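Local coordinates for signal recognition particle 19 kDa protein (Pyrococcus furiosus, PDB 3DLU) that probably binds 7S RNA directly and mediates attachment of the 54 kDa subunit in the archaeal signal recognition particle, which targets nascent membrane proteins to the cytoplasmic membrane, at residues E36-F46 and L87-R98; G2-E10 and G71-K81. All coordinates share one frame; numbering follows the deposited sequence.

Contact 1 of 2, residues E36-F46 and L87-R98; sequences EIVRAAEELKF and LIAQKIREFRRR
The guanidinium of Arg39 lies flat on one face of the Phe95 ring, centres 3.8 Å apart and planes 10° from parallel, a cation-pi stack. Arg39 gets there with CG anti to its backbone N (chi1 -176°) and a chain extended to NE, so that CD too rests over the ring as a CH-pi contact. The opposite face of Phe95 lies against Lys91 O, within its own helix, and the ring edge meets the helix 36-43 backbone, CE2 standing 3.4 Å from Ala40 N. The ring is thus a knob in the hole formed by Glu36, Arg39, Ala40 and Glu43. The reverse knob is Ala40, whose CB drops among Ile88, Lys91, Ile92 and Phe95, 3.7 Å from Lys91 CG. Leu44 continues the apolar seam, its CD1 3.7 Å from Ile88 CG1. On one flank Arg96 grips the buried Glu36 carboxylate side-on, NH2 to OE1 at 2.7 Å on the syn lone pair and NE to OE2 at 2.8 Å, with the two planes nearly coplanar. Arg96 also donates to Glu30 O, and Glu36 OE1 accepts from Arg33 N. A leucine in place of Arg96 would probably cost Glu36 its countercharge and both side-on bonds, though that from Arg33 N could remain. Glu43 makes a long salt bridge, OE1 to Lys91 NZ 3.9 Å, and joins a network with Glu94 and Arg98. Water 1 links Arg39 NH1 to Phe95 O. In this mutual knobs-into-holes packing on one face of the SRP19 antiparallel sheet, the axes of segments 36-43 and 87-98 approach to 8.8 Å with 105° between their directions; on the sheet side Ile37 packs on Ile73 and Ile88 on Leu75 of strand 68-76.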
loop_
_atom_site.group_PDB
_atom_site.type_symbol
_atom_site.label_atom_id
_atom_site.label_comp_id
_atom_site.label_asym_id
_atom_site.label_seq_id
_atom_site.Cartn_x
_atom_site.Cartn_y
_atom_site.Cartn_z
ATOM N N GLU A 36 8.067 -12.568 7.478
ATOM C CA GLU A 36 9.076 -13.108 8.382
ATOM C C GLU A 36 9.332 -12.145 9.540
ATOM O O GLU A 36 9.522 -12.566 10.683
ATOM C CB GLU A 36 10.387 -13.386 7.633
ATOM C CG GLU A 36 10.341 -14.603 6.718
ATOM C CD GLU A 36 11.667 -14.836 6.015
ATOM O OE1 GLU A 36 12.138 -13.901 5.337
ATOM O OE2 GLU A 36 12.246 -15.938 6.148
ATOM N N ILE A 37 9.371 -10.857 9.225
ATOM C CA ILE A 37 9.541 -9.820 10.234
ATOM C C ILE A 37 8.358 -9.831 11.202
ATOM O O ILE A 37 8.537 -9.707 12.411
ATOM C CB ILE A 37 9.698 -8.460 9.559
ATOM C CG1 ILE A 37 11.032 -8.453 8.794
ATOM C CG2 ILE A 37 9.645 -7.315 10.574
ATOM C CD1 ILE A 37 11.177 -7.311 7.789
ATOM N N VAL A 38 7.153 -10.002 10.670
ATOM C CA VAL A 38 5.979 -10.045 11.531
ATOM C C VAL A 38 6.046 -11.271 12.443
ATOM O O VAL A 38 5.811 -11.177 13.650
ATOM C CB VAL A 38 4.673 -10.043 10.724
ATOM C CG1 VAL A 38 3.483 -10.403 11.625
ATOM C CG2 VAL A 38 4.463 -8.688 10.062
ATOM N N ARG A 39 6.381 -12.416 11.862
ATOM C CA ARG A 39 6.513 -13.640 12.646
ATOM C C ARG A 39 7.553 -13.487 13.751
ATOM O O ARG A 39 7.310 -13.886 14.896
ATOM C CB ARG A 39 6.863 -14.836 11.756
ATOM C CG ARG A 39 6.917 -16.136 12.535
ATOM C CD ARG A 39 7.388 -17.285 11.661
ATOM N NE ARG A 39 7.693 -18.463 12.470
ATOM C CZ ARG A 39 8.261 -19.570 12.006
ATOM N NH1 ARG A 39 8.599 -19.658 10.728
ATOM N NH2 ARG A 39 8.493 -20.589 12.824
ATOM N N ALA A 40 8.717 -12.929 13.404
ATOM C CA ALA A 40 9.777 -12.668 14.385
ATOM C C ALA A 40 9.332 -11.725 15.501
ATOM O O ALA A 40 9.595 -11.981 16.675
ATOM C CB ALA A 40 11.030 -12.112 13.689
ATOM N N ALA A 41 8.669 -10.631 15.132
ATOM C CA ALA A 41 8.210 -9.643 16.113
ATOM C C ALA A 41 7.269 -10.286 17.126
ATOM O O ALA A 41 7.378 -10.045 18.321
ATOM C CB ALA A 41 7.527 -8.456 15.416
ATOM N N GLU A 42 6.355 -11.110 16.628
ATOM C CA GLU A 42 5.374 -11.778 17.475
ATOM C C GLU A 42 6.080 -12.750 18.414
ATOM O O GLU A 42 5.808 -12.783 19.614
ATOM C CB GLU A 42 4.343 -12.496 16.615
ATOM C CG GLU A 42 3.376 -11.539 15.902
ATOM C CD GLU A 42 2.503 -12.238 14.871
ATOM O OE1 GLU A 42 2.820 -13.391 14.500
ATOM O OE2 GLU A 42 1.505 -11.629 14.428
ATOM N N GLU A 43 7.014 -13.525 17.873
ATOM C CA GLU A 43 7.774 -14.436 18.714
ATOM C C GLU A 43 8.575 -13.698 19.783
ATOM O O GLU A 43 8.752 -14.215 20.891
ATOM C CB GLU A 43 8.678 -15.357 17.885
ATOM C CG GLU A 43 7.947 -16.542 17.280
ATOM C CD GLU A 43 8.780 -17.817 17.298
ATOM O OE1 GLU A 43 9.863 -17.817 17.929
ATOM O OE2 GLU A 43 8.348 -18.819 16.686
ATOM N N LEU A 44 9.037 -12.491 19.455
ATOM C CA LEU A 44 9.813 -11.659 20.380
ATOM C C LEU A 44 8.921 -10.889 21.359
ATOM O O LEU A 44 9.425 -10.143 22.207
ATOM C CB LEU A 44 10.687 -10.660 19.608
ATOM C CG LEU A 44 11.799 -11.326 18.781
ATOM C CD1 LEU A 44 12.361 -10.381 17.725
ATOM C CD2 LEU A 44 12.901 -11.851 19.703
ATOM N N LYS A 45 7.613 -11.072 21.215
ATOM C CA LYS A 45 6.606 -10.410 22.061
ATOM C C LYS A 45 6.497 -8.913 21.784
ATOM O O LYS A 45 6.146 -8.133 22.669
ATOM C CB LYS A 45 6.888 -10.621 23.545
ATOM C CG LYS A 45 7.293 -12.025 23.918
ATOM C CD LYS A 45 6.158 -12.904 24.322
ATOM C CE LYS A 45 6.676 -13.932 25.325
ATOM N NZ LYS A 45 5.712 -15.018 25.570
ATOM N N PHE A 46 6.815 -8.505 20.566
ATOM C CA PHE A 46 6.613 -7.123 20.182
ATOM C C PHE A 46 5.161 -7.021 19.762
ATOM O O PHE A 46 4.527 -8.031 19.464
ATOM C CB PHE A 46 7.524 -6.723 19.013
ATOM C CG PHE A 46 9.001 -6.799 19.317
ATOM C CD1 PHE A 46 9.464 -6.907 20.621
ATOM C CD2 PHE A 46 9.927 -6.712 18.290
ATOM C CE1 PHE A 46 10.827 -6.961 20.894
ATOM C CE2 PHE A 46 11.302 -6.760 18.553
ATOM C CZ PHE A 46 11.749 -6.887 19.849
ATOM N N LEU A 87 17.489 -8.203 17.053
ATOM C CA LEU A 87 16.738 -9.323 17.606
ATOM C C LEU A 87 15.875 -9.963 16.529
ATOM O O LEU A 87 15.771 -11.187 16.445
ATOM C CB LEU A 87 15.844 -8.857 18.757
ATOM C CG LEU A 87 16.573 -8.491 20.049
ATOM C CD1 LEU A 87 15.623 -7.721 20.960
ATOM C CD2 LEU A 87 17.064 -9.773 20.719
ATOM N N ILE A 88 15.240 -9.121 15.715
ATOM C CA ILE A 88 14.375 -9.604 14.648
ATOM C C ILE A 88 15.172 -10.388 13.606
ATOM O O ILE A 88 14.772 -11.488 13.210
ATOM C CB ILE A 88 13.628 -8.438 13.979
ATOM C CG1 ILE A 88 12.536 -7.937 14.917
ATOM C CG2 ILE A 88 13.011 -8.869 12.640
ATOM C CD1 ILE A 88 11.877 -6.638 14.444
ATOM N N ALA A 89 16.302 -9.825 13.179
ATOM C CA ALA A 89 17.158 -10.488 12.194
ATOM C C ALA A 89 17.601 -11.869 12.692
ATOM O O ALA A 89 17.497 -12.877 11.967
ATOM C CB ALA A 89 18.375 -9.612 11.862
ATOM N N GLN A 90 18.069 -11.926 13.934
ATOM C CA GLN A 90 18.571 -13.184 14.475
ATOM C C GLN A 90 17.446 -14.206 14.659
ATOM O O GLN A 90 17.652 -15.405 14.479
ATOM C CB GLN A 90 19.376 -12.956 15.758
ATOM C CG GLN A 90 20.063 -14.218 16.316
ATOM C CD GLN A 90 21.023 -14.903 15.335
ATOM O OE1 GLN A 90 21.435 -14.329 14.329
ATOM N NE2 GLN A 90 21.391 -16.139 15.647
ATOM N N LYS A 91 16.245 -13.727 14.974
ATOM C CA LYS A 91 15.093 -14.609 15.077
ATOM C C LYS A 91 14.717 -15.186 13.705
ATOM O O LYS A 91 14.363 -16.367 13.593
ATOM C CB LYS A 91 13.911 -13.861 15.699
ATOM C CG LYS A 91 12.638 -14.677 15.778
ATOM C CD LYS A 91 12.789 -15.856 16.729
ATOM C CE LYS A 91 13.378 -15.418 18.056
ATOM N NZ LYS A 91 13.326 -16.546 19.035
ATOM N N ILE A 92 14.795 -14.363 12.664
ATOM C CA ILE A 92 14.506 -14.838 11.317
ATOM C C ILE A 92 15.535 -15.899 10.893
ATOM O O ILE A 92 15.179 -16.913 10.284
ATOM C CB ILE A 92 14.461 -13.686 10.298
ATOM C CG1 ILE A 92 13.269 -12.767 10.590
ATOM C CG2 ILE A 92 14.368 -14.237 8.867
ATOM C CD1 ILE A 92 13.223 -11.527 9.670
ATOM N N ARG A 93 16.800 -15.676 11.234
ATOM C CA ARG A 93 17.841 -16.666 10.958
ATOM C C ARG A 93 17.486 -18.000 11.618
ATOM O O ARG A 93 17.628 -19.069 11.017
ATOM C CB ARG A 93 19.203 -16.174 11.457
ATOM C CG ARG A 93 20.330 -17.224 11.414
ATOM C CD ARG A 93 21.710 -16.566 11.618
ATOM N NE ARG A 93 22.078 -15.790 10.437
ATOM C CZ ARG A 93 22.032 -14.463 10.374
ATOM N NH1 ARG A 93 21.686 -13.755 11.448
ATOM N NH2 ARG A 93 22.336 -13.848 9.240
ATOM N N GLU A 94 17.032 -17.930 12.859
ATOM C CA GLU A 94 16.644 -19.126 13.591
ATOM C C GLU A 94 15.452 -19.843 12.939
ATOM O O GLU A 94 15.501 -21.067 12.751
ATOM C CB GLU A 94 16.387 -18.782 15.059
ATOM C CG GLU A 94 15.804 -19.898 15.888
ATOM C CD GLU A 94 15.302 -19.409 17.245
ATOM O OE1 GLU A 94 14.572 -20.164 17.923
ATOM O OE2 GLU A 94 15.633 -18.268 17.629
ATOM N N PHE A 95 14.395 -19.102 12.584
ATOM C CA PHE A 95 13.252 -19.687 11.861
ATOM C C PHE A 95 13.728 -20.397 10.606
ATOM O O PHE A 95 13.267 -21.483 10.278
ATOM C CB PHE A 95 12.265 -18.619 11.356
ATOM C CG PHE A 95 11.525 -17.889 12.428
ATOM C CD1 PHE A 95 11.241 -18.490 13.637
ATOM C CD2 PHE A 95 11.077 -16.590 12.198
ATOM C CE1 PHE A 95 10.536 -17.807 14.616
ATOM C CE2 PHE A 95 10.375 -15.899 13.168
ATOM C CZ PHE A 95 10.101 -16.508 14.381
ATOM N N ARG A 96 14.616 -19.743 9.870
ATOM C CA ARG A 96 15.076 -20.297 8.604
ATOM C C ARG A 96 15.871 -21.591 8.808
ATOM O O ARG A 96 15.740 -22.525 8.022
ATOM C CB ARG A 96 15.893 -19.260 7.825
ATOM C CG ARG A 96 15.016 -18.113 7.304
ATOM C CD ARG A 96 15.872 -17.089 6.577
ATOM N NE ARG A 96 15.056 -16.078 5.921
ATOM C CZ ARG A 96 15.552 -15.143 5.121
ATOM N NH1 ARG A 96 16.864 -15.098 4.876
ATOM N NH2 ARG A 96 14.738 -14.255 4.567
ATOM N N ARG A 97 16.690 -21.643 9.851
ATOM C CA ARG A 97 17.417 -22.873 10.167
ATOM C C ARG A 97 16.437 -23.993 10.516
ATOM O O ARG A 97 16.630 -25.141 10.126
ATOM C CB ARG A 97 18.410 -22.640 11.306
ATOM C CG ARG A 97 19.658 -21.892 10.860
ATOM C CD ARG A 97 20.479 -21.397 12.040
ATOM N NE ARG A 97 21.796 -20.932 11.612
ATOM C CZ ARG A 97 22.589 -20.157 12.345
ATOM N NH1 ARG A 97 22.192 -19.745 13.547
ATOM N NH2 ARG A 97 23.772 -19.787 11.870
ATOM N N ARG A 98 15.375 -23.657 11.236
ATOM C CA ARG A 98 14.333 -24.647 11.526
ATOM C C ARG A 98 13.650 -25.159 10.255
ATOM O O ARG A 98 13.459 -26.360 10.087
ATOM C CB ARG A 98 13.300 -24.100 12.515
ATOM C CG ARG A 98 13.784 -24.097 13.950
ATOM C CD ARG A 98 12.610 -24.037 14.928
ATOM N NE ARG A 98 12.157 -22.668 15.158
ATOM C CZ ARG A 98 12.667 -21.867 16.089
ATOM N NH1 ARG A 98 13.642 -22.308 16.874
ATOM N NH2 ARG A 98 12.204 -20.630 16.237
HETATM O O HOH W 1 10.582 -22.202 10.828
#

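Contact 2 of 2, residues G2-E10 and G71-K81; sequences GRFVVWPSE and GMIVLESPYGK
Val6 and Leu75 meet on the helix-facing side of the sheet, Val6 CG2 lying 3.7 Å from Leu75 CD1, with Ile73 alongside. Next to them the Phe4 ring carries Lys81 CB over the centre of one face, a CH-pi contact 3.9 Å from the centroid. Phe4 CG sits between the backbone N and the carbonyl carbon (chi1 54°), which turns the ring across the start of helix 81-100. On the other side of the sheet Val5 CG2 touches Met72 CE at 3.8 Å. Antiparallel pairing holds the strands together: Phe4 with Leu75 and Val6 with Ile73 are hydrogen-bonded pairs, and the bond from Leu75 N to Phe4 O is nearly straight, at 175°. Lys81, fully extended, reaches back to residues 2-10, where NZ donates to Val5 O at 2.9 Å and bridges to Glu10 OE2 at 2.7 Å. Glu10 OE1 in turn accepts from Trp7 N, which lies above the carboxylate plane. At the far end Arg3 grips one oxygen of Glu76, NE and NH2 both reaching OE2 from the same face of the carboxylate plane, at 2.9 and 2.8 Å. Along strand 3-6 the backbone of Arg3 is hydrogen-bonded to a second subunit, whose Tyr19 packs on Arg3. Strand 68-76 lies between 3-6 and 47-56, while helices 34-43 and 81-100 pack against the Val6, Ile73 and Leu75 side.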
loop_
_atom_site.group_PDB
_atom_site.type_symbol
_atom_site.label_atom_id
_atom_site.label_comp_id
_atom_site.label_asym_id
_atom_site.label_seq_id
_atom_site.Cartn_x
_atom_site.Cartn_y
_atom_site.Cartn_z
ATOM N N GLY A 2 8.607 1.656 22.869
ATOM C CA GLY A 2 8.244 2.690 21.918
ATOM C C GLY A 2 7.742 2.117 20.608
ATOM O O GLY A 2 7.925 0.938 20.319
ATOM N N ARG A 3 7.110 2.967 19.811
ATOM C CA ARG A 3 6.580 2.583 18.517
ATOM C C ARG A 3 7.504 3.109 17.414
ATOM O O ARG A 3 7.971 4.239 17.481
ATOM C CB ARG A 3 5.176 3.165 18.368
ATOM C CG ARG A 3 4.426 2.738 17.139
ATOM C CD ARG A 3 3.032 3.363 17.161
ATOM N NE ARG A 3 2.190 2.794 18.212
ATOM C CZ ARG A 3 0.861 2.884 18.222
ATOM N NH1 ARG A 3 0.234 3.519 17.239
ATOM N NH2 ARG A 3 0.153 2.329 19.203
ATOM N N PHE A 4 7.790 2.280 16.416
ATOM C CA PHE A 4 8.645 2.704 15.308
ATOM C C PHE A 4 8.387 1.858 14.075
ATOM O O PHE A 4 7.734 0.816 14.148
ATOM C CB PHE A 4 10.134 2.645 15.696
ATOM C CG PHE A 4 10.563 1.307 16.232
ATOM C CD1 PHE A 4 10.597 1.070 17.599
ATOM C CD2 PHE A 4 10.901 0.276 15.369
ATOM C CE1 PHE A 4 10.974 -0.172 18.096
ATOM C CE2 PHE A 4 11.278 -0.976 15.859
ATOM C CZ PHE A 4 11.316 -1.198 17.221
ATOM N N VAL A 5 8.914 2.307 12.944
ATOM C CA VAL A 5 8.774 1.586 11.698
ATOM C C VAL A 5 9.958 0.636 11.495
ATOM O O VAL A 5 11.086 0.941 11.875
ATOM C CB VAL A 5 8.667 2.565 10.500
ATOM C CG1 VAL A 5 9.945 3.399 10.358
ATOM C CG2 VAL A 5 8.366 1.813 9.217
ATOM N N VAL A 6 9.673 -0.528 10.929
ATOM C CA VAL A 6 10.708 -1.421 10.416
ATOM C C VAL A 6 10.556 -1.517 8.904
ATOM O O VAL A 6 9.494 -1.869 8.378
ATOM C CB VAL A 6 10.646 -2.812 11.057
ATOM C CG1 VAL A 6 11.711 -3.743 10.439
ATOM C CG2 VAL A 6 10.845 -2.709 12.574
ATOM N N TRP A 7 11.620 -1.166 8.200
ATOM C CA TRP A 7 11.649 -1.259 6.755
ATOM C C TRP A 7 12.586 -2.450 6.451
ATOM O O TRP A 7 13.726 -2.469 6.923
ATOM C CB TRP A 7 12.148 0.086 6.191
ATOM C CG TRP A 7 12.389 0.105 4.716
ATOM C CD1 TRP A 7 11.537 -0.322 3.739
ATOM C CD2 TRP A 7 13.549 0.615 4.044
ATOM N NE1 TRP A 7 12.109 -0.133 2.494
ATOM C CE2 TRP A 7 13.342 0.445 2.659
ATOM C CE3 TRP A 7 14.746 1.193 4.481
ATOM C CZ2 TRP A 7 14.293 0.833 1.703
ATOM C CZ3 TRP A 7 15.691 1.578 3.528
ATOM C CH2 TRP A 7 15.453 1.391 2.157
ATOM N N PRO A 8 12.086 -3.481 5.747
ATOM C CA PRO A 8 12.856 -4.732 5.628
ATOM C C PRO A 8 14.303 -4.521 5.158
ATOM O O PRO A 8 15.199 -5.251 5.586
ATOM C CB PRO A 8 12.057 -5.528 4.589
ATOM C CG PRO A 8 10.633 -5.074 4.823
ATOM C CD PRO A 8 10.782 -3.582 5.062
ATOM N N SER A 9 14.547 -3.546 4.293
ATOM C CA SER A 9 15.930 -3.309 3.836
ATOM C C SER A 9 16.904 -2.978 4.963
ATOM O O SER A 9 18.112 -3.195 4.832
ATOM C CB SER A 9 15.970 -2.211 2.761
ATOM O OG SER A 9 15.259 -2.650 1.615
ATOM N N GLU A 10 16.381 -2.461 6.073
ATOM C CA GLU A 10 17.215 -2.129 7.231
ATOM C C GLU A 10 17.983 -3.339 7.765
ATOM O O GLU A 10 19.051 -3.186 8.338
ATOM C CB GLU A 10 16.363 -1.509 8.352
ATOM C CG GLU A 10 15.821 -0.110 7.990
ATOM C CD GLU A 10 14.716 0.357 8.935
ATOM O OE1 GLU A 10 14.140 -0.483 9.653
ATOM O OE2 GLU A 10 14.413 1.568 8.949
ATOM N N GLY A 71 7.517 -3.099 1.352
ATOM C CA GLY A 71 6.686 -3.102 2.543
ATOM C C GLY A 71 7.249 -2.375 3.739
ATOM O O GLY A 71 8.348 -1.811 3.687
ATOM N N MET A 72 6.476 -2.383 4.820
ATOM C CA MET A 72 6.890 -1.775 6.079
ATOM C C MET A 72 6.028 -2.304 7.198
ATOM O O MET A 72 4.903 -2.770 6.970
ATOM C CB MET A 72 6.798 -0.242 6.035
ATOM C CG MET A 72 5.363 0.311 5.972
ATOM S SD MET A 72 4.561 0.637 7.568
ATOM C CE MET A 72 4.871 2.419 7.786
ATOM N N ILE A 73 6.568 -2.260 8.404
ATOM C CA ILE A 73 5.865 -2.761 9.576
ATOM C C ILE A 73 5.998 -1.700 10.642
ATOM O O ILE A 73 7.082 -1.164 10.852
ATOM C CB ILE A 73 6.485 -4.076 10.131
ATOM C CG1 ILE A 73 6.579 -5.170 9.057
ATOM C CG2 ILE A 73 5.668 -4.581 11.313
ATOM C CD1 ILE A 73 7.841 -5.121 8.207
ATOM N N VAL A 74 4.896 -1.371 11.305
ATOM C CA VAL A 74 4.963 -0.534 12.484
ATOM C C VAL A 74 4.833 -1.468 13.674
ATOM O O VAL A 74 3.921 -2.292 13.723
ATOM C CB VAL A 74 3.814 0.499 12.507
ATOM C CG1 VAL A 74 3.874 1.305 13.785
ATOM C CG2 VAL A 74 3.905 1.422 11.277
ATOM N N LEU A 75 5.773 -1.338 14.614
ATOM C CA LEU A 75 5.873 -2.204 15.783
ATOM C C LEU A 75 6.004 -1.404 17.084
ATOM O O LEU A 75 6.397 -0.242 17.066
ATOM C CB LEU A 75 7.103 -3.110 15.649
ATOM C CG LEU A 75 7.160 -4.141 14.524
ATOM C CD1 LEU A 75 8.521 -4.831 14.508
ATOM C CD2 LEU A 75 6.033 -5.160 14.675
ATOM N N GLU A 76 5.669 -2.033 18.212
ATOM C CA GLU A 76 6.021 -1.492 19.516
ATOM C C GLU A 76 6.918 -2.503 20.210
ATOM O O GLU A 76 6.626 -3.694 20.197
ATOM C CB GLU A 76 4.764 -1.243 20.356
ATOM C CG GLU A 76 4.049 0.018 19.961
ATOM C CD GLU A 76 2.750 0.228 20.724
ATOM O OE1 GLU A 76 2.223 -0.740 21.302
ATOM O OE2 GLU A 76 2.265 1.372 20.736
ATOM N N SER A 77 7.995 -2.030 20.823
ATOM C CA SER A 77 8.954 -2.927 21.461
ATOM C C SER A 77 9.491 -2.262 22.725
ATOM O O SER A 77 9.608 -1.043 22.766
ATOM C CB SER A 77 10.102 -3.198 20.478
ATOM O OG SER A 77 11.259 -3.700 21.121
ATOM N N PRO A 78 9.828 -3.064 23.750
ATOM C CA PRO A 78 10.467 -2.542 24.966
ATOM C C PRO A 78 11.883 -2.040 24.687
ATOM O O PRO A 78 12.456 -1.338 25.517
ATOM C CB PRO A 78 10.552 -3.766 25.892
ATOM C CG PRO A 78 10.018 -4.927 25.131
ATOM C CD PRO A 78 9.785 -4.536 23.717
ATOM N N TYR A 79 12.446 -2.416 23.543
ATOM C CA TYR A 79 13.821 -2.041 23.196
ATOM C C TYR A 79 13.842 -0.937 22.154
ATOM O O TYR A 79 12.854 -0.714 21.466
ATOM C CB TYR A 79 14.591 -3.249 22.664
ATOM C CG TYR A 79 14.453 -4.471 23.538
ATOM C CD1 TYR A 79 15.081 -4.535 24.771
ATOM C CD2 TYR A 79 13.680 -5.551 23.141
ATOM C CE1 TYR A 79 14.945 -5.646 25.580
ATOM C CE2 TYR A 79 13.537 -6.663 23.942
ATOM C CZ TYR A 79 14.174 -6.706 25.160
ATOM O OH TYR A 79 14.040 -7.817 25.964
ATOM N N GLY A 80 14.979 -0.263 22.035
ATOM C CA GLY A 80 15.154 0.733 20.992
ATOM C C GLY A 80 15.177 0.057 19.636
ATOM O O GLY A 80 15.363 -1.157 19.543
ATOM N N LYS A 81 14.995 0.835 18.576
ATOM C CA LYS A 81 14.894 0.257 17.247
ATOM C C LYS A 81 16.140 -0.552 16.856
ATOM O O LYS A 81 16.018 -1.641 16.315
ATOM C CB LYS A 81 14.612 1.333 16.197
ATOM C CG LYS A 81 14.647 0.812 14.760
ATOM C CD LYS A 81 14.115 1.848 13.780
ATOM C CE LYS A 81 14.296 1.399 12.338
ATOM N NZ LYS A 81 13.584 2.300 11.389
HETATM O O HOH W 2 11.578 1.722 21.605
#

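Overall arrangement
The two contacts, with centres about 13 Å apart, are two layers of one alpha/beta fold: contact 2 pairs strands and contact 1 crosses the helices laid over them. They interlock along the chain, since strand 3-6 leads on to helix 34-43 and strand 68-76 to helix 81-100, so each contact takes one segment from each half. They touch directly where Ala41 CB packs on Leu75 CD2 at 3.7 Å, where Phe46 CE1 comes within 3.3 Å of Ser77 OG, and where Leu87 CD1 meets Tyr79 CD2 at 3.6 Å. Both helices lie on the face of the sheet that carries Leu75.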